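Local coordinates for protein enoyl-CoA hydratase EchA1 (Mycobacterium marinum, PDB 3QXI) that probably hydrates the double bond of trans-2-enoyl-CoA thioesters to give 3-hydroxyacyl-CoA, at residues 51-54 with 55-59; 87-90 with 91-94; 225-228 with 229-232; 231-234 with 235-238. All coordinates share one frame; numbering follows the deposited sequence.

Contact 1: 51-54 with 55-59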
# COMPACT_ATOMS: atom_id res chain seq x y z
N MET B 51 3.41 -27.81 -5.95
CA MET B 51 2.27 -27.02 -5.45
C MET B 51 0.95 -27.79 -5.54
O MET B 51 0.13 -27.76 -4.61
CB MET B 51 2.15 -25.66 -6.15
CG MET B 51 3.39 -24.72 -6.02
SD MET B 51 4.11 -24.54 -4.36
CE MET B 51 5.73 -23.86 -4.70
N ASP B 52 0.74 -28.47 -6.69
CA ASP B 52 -0.35 -29.43 -6.83
C ASP B 52 -0.34 -30.46 -5.69
O ASP B 52 -1.36 -30.69 -5.04
CB ASP B 52 -0.27 -30.16 -8.19
CG ASP B 52 -0.60 -29.24 -9.37
OD1 ASP B 52 -1.09 -28.12 -9.16
OD2 ASP B 52 -0.34 -29.65 -10.53
N ARG B 53 0.81 -31.07 -5.47
CA ARG B 53 0.94 -32.06 -4.40
C ARG B 53 0.52 -31.43 -3.06
O ARG B 53 -0.32 -31.99 -2.34
CB ARG B 53 2.37 -32.61 -4.31
CG ARG B 53 2.63 -33.35 -3.00
CD ARG B 53 3.69 -34.46 -3.07
NE ARG B 53 3.80 -35.10 -1.75
CZ ARG B 53 4.86 -35.78 -1.31
NH1 ARG B 53 5.95 -35.95 -2.07
NH2 ARG B 53 4.84 -36.30 -0.08
N LEU B 54 1.07 -30.25 -2.77
CA LEU B 54 0.81 -29.55 -1.51
C LEU B 54 -0.69 -29.34 -1.29
O LEU B 54 -1.22 -29.66 -0.20
CB LEU B 54 1.58 -28.21 -1.49
CG LEU B 54 1.11 -27.18 -0.45
CD1 LEU B 54 1.42 -27.64 0.99
CD2 LEU B 54 1.65 -25.76 -0.74
N ASP B 55 -1.35 -28.81 -2.32
CA ASP B 55 -2.79 -28.57 -2.27
C ASP B 55 -3.67 -29.80 -2.16
O ASP B 55 -4.65 -29.79 -1.42
CB ASP B 55 -3.23 -27.66 -3.43
CG ASP B 55 -2.93 -26.19 -3.14
OD1 ASP B 55 -2.61 -25.93 -1.97
OD2 ASP B 55 -3.03 -25.33 -4.05
N ALA B 56 -3.27 -30.88 -2.84
CA ALA B 56 -4.07 -32.11 -2.91
C ALA B 56 -3.91 -33.01 -1.67
O ALA B 56 -4.84 -33.74 -1.31
CB ALA B 56 -3.73 -32.87 -4.20
N ASP B 57 -2.77 -32.95 -0.99
CA ASP B 57 -2.43 -33.95 0.03
C ASP B 57 -3.00 -33.53 1.38
O ASP B 57 -2.51 -32.59 2.01
CB ASP B 57 -0.90 -34.15 0.07
CG ASP B 57 -0.48 -35.32 0.96
OD1 ASP B 57 0.59 -35.90 0.65
OD2 ASP B 57 -1.16 -35.65 1.95
N ALA B 58 -4.03 -34.25 1.83
CA ALA B 58 -4.71 -33.93 3.09
C ALA B 58 -3.80 -33.99 4.33
O ALA B 58 -4.10 -33.39 5.37
CB ALA B 58 -5.93 -34.82 3.26
N GLY B 59 -2.68 -34.70 4.21
CA GLY B 59 -1.69 -34.74 5.29
C GLY B 59 -0.76 -33.54 5.37
O GLY B 59 0.08 -33.51 6.26

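Contact 2: 87-90 with 91-94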
# COMPACT_ATOMS: atom_id res chain seq x y z
N VAL B 87 9.45 -22.91 -20.28
CA VAL B 87 9.84 -22.32 -18.99
C VAL B 87 8.68 -21.59 -18.34
O VAL B 87 8.52 -21.68 -17.13
CB VAL B 87 11.05 -21.36 -19.12
CG1 VAL B 87 11.60 -20.97 -17.75
CG2 VAL B 87 12.14 -21.99 -19.95
N VAL B 88 7.90 -20.86 -19.15
CA VAL B 88 6.73 -20.08 -18.67
C VAL B 88 5.38 -20.78 -19.02
O VAL B 88 4.77 -20.56 -20.08
CB VAL B 88 6.75 -18.59 -19.17
CG1 VAL B 88 5.69 -17.73 -18.42
CG2 VAL B 88 8.15 -17.98 -19.04
N VAL B 89 4.92 -21.59 -18.09
CA VAL B 89 3.86 -22.56 -18.33
C VAL B 89 2.50 -21.87 -18.29
O VAL B 89 2.23 -21.05 -17.40
CB VAL B 89 3.95 -23.69 -17.28
CG1 VAL B 89 2.91 -24.78 -17.53
CG2 VAL B 89 5.38 -24.27 -17.26
N GLU B 90 1.65 -22.19 -19.28
CA GLU B 90 0.29 -21.65 -19.38
C GLU B 90 -0.49 -21.76 -18.06
O GLU B 90 -0.64 -22.85 -17.47
CB GLU B 90 -0.51 -22.31 -20.52
CG GLU B 90 -2.04 -21.96 -20.54
CD GLU B 90 -2.38 -20.55 -21.05
OE1 GLU B 90 -3.54 -20.11 -20.83
OE2 GLU B 90 -1.53 -19.88 -21.69
N GLY B 91 -0.96 -20.61 -17.62
CA GLY B 91 -1.67 -20.52 -16.38
C GLY B 91 -0.86 -20.80 -15.13
O GLY B 91 -1.43 -20.89 -14.07
N ARG B 92 0.46 -20.97 -15.24
CA ARG B 92 1.29 -21.16 -14.04
C ARG B 92 2.46 -20.16 -13.94
O ARG B 92 2.81 -19.71 -12.84
CB ARG B 92 1.82 -22.60 -13.92
CG ARG B 92 0.77 -23.67 -14.13
CD ARG B 92 0.08 -24.09 -12.85
NE ARG B 92 -0.37 -25.48 -12.98
CZ ARG B 92 -0.50 -26.34 -11.98
NH1 ARG B 92 -0.93 -27.57 -12.23
NH2 ARG B 92 -0.21 -25.98 -10.73
N GLY B 93 3.04 -19.82 -15.10
CA GLY B 93 4.19 -18.93 -15.19
C GLY B 93 5.49 -19.62 -14.82
O GLY B 93 5.78 -20.72 -15.30
N LEU B 94 6.28 -18.96 -13.96
CA LEU B 94 7.52 -19.54 -13.45
C LEU B 94 7.20 -20.47 -12.32
O LEU B 94 7.13 -20.05 -11.16
CB LEU B 94 8.48 -18.46 -12.95
CG LEU B 94 9.19 -17.51 -13.93
CD1 LEU B 94 10.08 -16.54 -13.13
CD2 LEU B 94 10.02 -18.25 -14.99

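Contact 3: 225-228 with 229-232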
# COMPACT_ATOMS: atom_id res chain seq x y z
N TRP B 225 -12.10 -6.61 -4.78
CA TRP B 225 -13.53 -6.52 -4.48
C TRP B 225 -13.90 -5.09 -4.18
O TRP B 225 -13.21 -4.40 -3.41
CB TRP B 225 -13.94 -7.39 -3.31
CG TRP B 225 -13.68 -8.83 -3.41
CD1 TRP B 225 -13.55 -9.57 -4.55
CD2 TRP B 225 -13.59 -9.74 -2.32
NE1 TRP B 225 -13.34 -10.89 -4.22
CE2 TRP B 225 -13.37 -11.02 -2.86
CE3 TRP B 225 -13.67 -9.59 -0.93
CZ2 TRP B 225 -13.22 -12.17 -2.05
CZ3 TRP B 225 -13.50 -10.72 -0.11
CH2 TRP B 225 -13.29 -12.00 -0.68
N SER B 226 -15.01 -4.66 -4.76
CA SER B 226 -15.50 -3.31 -4.57
C SER B 226 -16.03 -3.11 -3.14
O SER B 226 -16.41 -4.08 -2.47
CB SER B 226 -16.56 -2.98 -5.62
OG SER B 226 -17.75 -3.66 -5.34
N LEU B 227 -16.02 -1.86 -2.68
CA LEU B 227 -16.49 -1.51 -1.33
C LEU B 227 -17.91 -2.05 -1.09
O LEU B 227 -18.23 -2.65 -0.05
CB LEU B 227 -16.49 0.02 -1.17
CG LEU B 227 -15.17 0.80 -1.16
CD1 LEU B 227 -15.43 2.25 -0.75
CD2 LEU B 227 -14.12 0.16 -0.25
N ASP B 228 -18.71 -1.85 -2.12
CA ASP B 228 -20.11 -2.25 -2.17
C ASP B 228 -20.33 -3.75 -2.19
O ASP B 228 -21.36 -4.21 -1.73
CB ASP B 228 -20.72 -1.66 -3.44
CG ASP B 228 -21.98 -0.94 -3.15
OD1 ASP B 228 -21.99 -0.17 -2.15
OD2 ASP B 228 -22.96 -1.14 -3.92
N THR B 229 -19.39 -4.51 -2.74
CA THR B 229 -19.60 -5.96 -2.77
C THR B 229 -18.73 -6.80 -1.84
O THR B 229 -19.00 -7.98 -1.66
CB THR B 229 -19.46 -6.50 -4.18
OG1 THR B 229 -18.14 -6.24 -4.63
CG2 THR B 229 -20.51 -5.88 -5.10
N ARG B 230 -17.70 -6.22 -1.23
CA ARG B 230 -16.70 -7.04 -0.61
C ARG B 230 -17.21 -7.86 0.58
O ARG B 230 -16.77 -8.98 0.78
CB ARG B 230 -15.44 -6.25 -0.24
CG ARG B 230 -15.62 -5.14 0.74
CD ARG B 230 -14.31 -4.34 0.87
NE ARG B 230 -14.44 -3.26 1.86
CZ ARG B 230 -13.43 -2.50 2.27
NH1 ARG B 230 -12.21 -2.70 1.77
NH2 ARG B 230 -13.65 -1.52 3.18
N PHE B 231 -18.12 -7.32 1.37
CA PHE B 231 -18.64 -8.11 2.49
C PHE B 231 -19.44 -9.32 2.05
O PHE B 231 -19.37 -10.36 2.68
CB PHE B 231 -19.41 -7.26 3.51
CG PHE B 231 -18.51 -6.62 4.50
CD1 PHE B 231 -18.16 -7.29 5.67
CD2 PHE B 231 -17.96 -5.38 4.26
CE1 PHE B 231 -17.31 -6.72 6.60
CE2 PHE B 231 -17.11 -4.79 5.18
CZ PHE B 231 -16.78 -5.45 6.35
N ALA B 232 -20.14 -9.20 0.93
CA ALA B 232 -20.96 -10.29 0.42
C ALA B 232 -20.05 -11.35 -0.18
O ALA B 232 -20.28 -12.55 0.01
CB ALA B 232 -21.95 -9.78 -0.63
O HOH W 1 -19.65 -4.61 1.08
O HOH W 2 -17.13 -2.13 2.40
O HOH W 3 -21.49 -6.39 0.28

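Contact 4: 231-234 with 235-238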
# COMPACT_ATOMS: atom_id res chain seq x y z
N PHE B 231 -18.12 -7.32 1.37
CA PHE B 231 -18.64 -8.11 2.49
C PHE B 231 -19.44 -9.32 2.05
O PHE B 231 -19.37 -10.36 2.68
CB PHE B 231 -19.41 -7.26 3.51
CG PHE B 231 -18.51 -6.62 4.50
CD1 PHE B 231 -18.16 -7.29 5.67
CD2 PHE B 231 -17.96 -5.38 4.26
CE1 PHE B 231 -17.31 -6.72 6.60
CE2 PHE B 231 -17.11 -4.79 5.18
CZ PHE B 231 -16.78 -5.45 6.35
N ALA B 232 -20.14 -9.20 0.93
CA ALA B 232 -20.96 -10.29 0.42
C ALA B 232 -20.05 -11.35 -0.18
O ALA B 232 -20.28 -12.55 0.01
CB ALA B 232 -21.95 -9.78 -0.63
N GLN B 233 -19.01 -10.90 -0.89
CA GLN B 233 -18.02 -11.84 -1.46
C GLN B 233 -17.26 -12.59 -0.37
O GLN B 233 -17.05 -13.81 -0.48
CB GLN B 233 -17.08 -11.14 -2.42
CG GLN B 233 -17.86 -10.50 -3.59
CD GLN B 233 -17.00 -10.20 -4.83
OE1 GLN B 233 -16.67 -11.11 -5.61
NE2 GLN B 233 -16.68 -8.92 -5.04
N GLN B 234 -16.90 -11.88 0.70
CA GLN B 234 -16.24 -12.49 1.84
C GLN B 234 -17.17 -13.55 2.41
O GLN B 234 -16.74 -14.68 2.65
CB GLN B 234 -15.87 -11.43 2.88
CG GLN B 234 -15.15 -11.93 4.13
CD GLN B 234 -14.83 -10.82 5.14
OE1 GLN B 234 -13.65 -10.48 5.32
NE2 GLN B 234 -15.86 -10.27 5.80
N MET B 235 -18.45 -13.19 2.60
CA MET B 235 -19.44 -14.11 3.21
C MET B 235 -19.55 -15.47 2.50
O MET B 235 -19.74 -16.49 3.17
CB MET B 235 -20.81 -13.44 3.31
CG MET B 235 -21.90 -14.33 3.95
SD MET B 235 -21.47 -14.92 5.59
CE MET B 235 -21.97 -13.54 6.63
N LYS B 236 -19.46 -15.48 1.17
CA LYS B 236 -19.47 -16.74 0.40
C LYS B 236 -18.32 -17.64 0.80
O LYS B 236 -18.45 -18.84 0.78
CB LYS B 236 -19.41 -16.48 -1.12
CG LYS B 236 -20.68 -15.84 -1.69
CD LYS B 236 -20.50 -15.50 -3.16
CE LYS B 236 -21.42 -14.37 -3.62
NZ LYS B 236 -20.61 -13.29 -4.36
N ILE B 237 -17.20 -17.05 1.18
CA ILE B 237 -16.03 -17.83 1.66
C ILE B 237 -16.15 -18.20 3.15
O ILE B 237 -15.78 -19.29 3.54
CB ILE B 237 -14.69 -17.11 1.35
CG1 ILE B 237 -14.57 -16.92 -0.16
CG2 ILE B 237 -13.46 -17.88 1.93
CD1 ILE B 237 -13.44 -16.00 -0.58
N LEU B 238 -16.69 -17.29 3.96
CA LEU B 238 -16.97 -17.61 5.37
C LEU B 238 -18.00 -18.74 5.54
O LEU B 238 -17.95 -19.48 6.52
CB LEU B 238 -17.47 -16.37 6.14
CG LEU B 238 -16.64 -15.06 6.25
CD1 LEU B 238 -17.41 -14.02 7.09
CD2 LEU B 238 -15.27 -15.33 6.81

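Contact 1: 51-54 with 55-59
The C-terminal end of helix 41-56 is where Arg53 and Asp57, one turn apart, run side by side and point the same way. Their flat ends are nearly coplanar, the guanidinium and carboxylate planes 19° apart, with Asp57 OD1 at the edge of the guanidinium. At 4.1 Å, however, Arg53 NE and Asp57 OD1 are too far apart for a salt bridge, so the attraction between them is probably modest. Both side chains carry CG anti to the backbone N (chi1 165° in Arg53, -172° in Asp57), and the arginine then extends as far as NE; its NH2 makes a weak hydrogen bond to Gln21.

The last helical bonds run from Asp55 N to Met51 O (2.9 Å), Ala56 N to Asp52 O (2.9 Å) and Asp57 N to Arg53 O (3.0 Å), the third more bent. Asp57 is the first residue to leave helical backbone angles, and it starts an Asx turn: its OD2 accepts from Gly59 N at 2.9 Å, on the anti side of the carboxylate. This helix is the connection of a beta-alpha-beta unit between strands 25-30 and 62-67. Its apolar residues suit the inner side, where Met51 packs on Ile28 and Leu54 on Leu26, while the carboxylate of Asp55 accepts hydrogen bonds from the backbone N atoms of Ala102 and Lys103.

Contact 2: 87-90 with 91-94
Val89 and Arg92 lie side by side and point the same way across a tight hairpin, with Val89 CB 4.1 Å from Arg92 CB. The arginine chain bends at chi2 (-90°), and its aliphatic CG approaches Val89 CG1 while the guanidinium leads away to a salt bridge with Asp52. A long side chain suits this place because its stem can pack on the valine and its charge still find a partner beyond the hairpin. Further along, Val87 and Leu94 also point the same way, their CG1 and CD2 methyls 4.2 Å apart.

Val89 O receives two N-H groups. Gly93 N reaches it in the carbonyl plane at 2.7 Å, whereas Arg92 N comes from above that plane at 2.8 Å. With Arg92 and Gly93 both facing Val89, this is a classic beta bulge, and Val89 N returns a bond to Gly93 O (3.0 Å). Gly91 and Gly93 both have positive phi, a backbone shape that glycine adopts easily.

The short strands 88-89 and 93-94 form their own two-stranded antiparallel sheet. Leu94 packs on Glu119 and Leu120 of helix 116-123, Val87 O accepts from Ser44 of helix 41-56, and the salt bridge of Arg92 makes a second link to that helix.

Contact 3: 225-228 with 229-232
Ser226 and Thr229 each place their hydroxyl between the backbone N and the carbonyl carbon (chi1 73° and 61°), and the two oxygens meet: Ser226 OG and Thr229 OG1 share a hydrogen bond of 2.7 Å. Either hydroxyl may donate, so small residues able to do both suit this pair. Arg230 CG takes the same position, and the chain then extends to NE, which carries its guanidinium alongside Leu227. There Leu227 CD2 sits over the centre of one guanidinium face, 3.7 Å from Arg230 CZ, while NH1 forms a salt bridge with Glu156 of the second subunit.

Nearer the backbone, Trp225 CB touches Arg230 CB at 3.6 Å, and the indole and guanidinium planes stand 83° apart. The broad indole also covers Gln233 and Ile237 further along the helix, and it packs on Leu152 of the second subunit.

Backbone bonds from Thr229 N and Arg230 N to Ser226 O are weak, and water extends the pattern. Leu227 O accepts from two waters, one of which accepts from Phe231 N and the other from Arg230 NE at 3.0 Å; a third bridges Asp228 O and Ala232 N. This is the N-terminal first turn of helix 230-243, whose N-H groups have no preceding helical turn to bond to; here water accepts from those of Phe231 and Ala232, where the loop after helix 209-221 enters the helix at an interface between subunits.

Contact 4: 231-234 with 235-238
Gln234, Met235 and Gln233 have the most surface buried where two successive turns of helix 230-243 meet. Gln234 CG lies anti to the backbone N (chi1 -180°) and the chain continues extended, which lays its aliphatic part across the side chain of Leu238, CG to CG 4.1 Å. Glutamine suits this buried place because its two methylenes pack like a hydrocarbon before the amide begins. Gln234 O is also gripped by the backbone, accepting from Leu238 N at 2.9 Å in the carbonyl plane and, weakly, from Ile237 N.

Met235 donates its N-H to Phe231 O (3.0 Å), and its CB rests 3.5 Å from the same oxygen. Beyond CB the flexible thioether chain bends twice and leads away from the preceding turn. Next along the chain, Lys236 bends at chi4 and brings NZ to 4.0 Å from Gln233 CG, a contact with the glutamine's aliphatic part; Gln233 NE2 makes a weak hydrogen bond to Thr229. Lys236 N closes the turn on Ala232 O at 3.3 Å.

Ile237 packs against Ala214, Arg217 and Ile218 of helix 209-221, and Gln234 also touches Ile218. The second subunit meets the same helix, its Gly147 at Gln234 and its Val145 at Leu238.

Overall arrangement
The four contacts follow one another along the chain and form two groups. Contacts 1 and 2 have centres 19 Å apart yet touch through a salt bridge, Asp52 OD2 to Arg92 NH1 at 2.8 Å, which ties the hairpin 88-94 to helix 41-56 beside the main sheet. Contacts 3 and 4, centred about 9 Å apart, share Phe231 and Ala232 on helix 230-243, and the tryptophan of contact 3 covers part of the helix that contact 4 continues. The groups stay separate: contacts 1 and 4 come within about 14 Å at their nearest atoms. The second subunit touches contacts 3 and 4 alone, so helix 230-243 and the loop before it carry part of the subunit interface in this three-chain assembly.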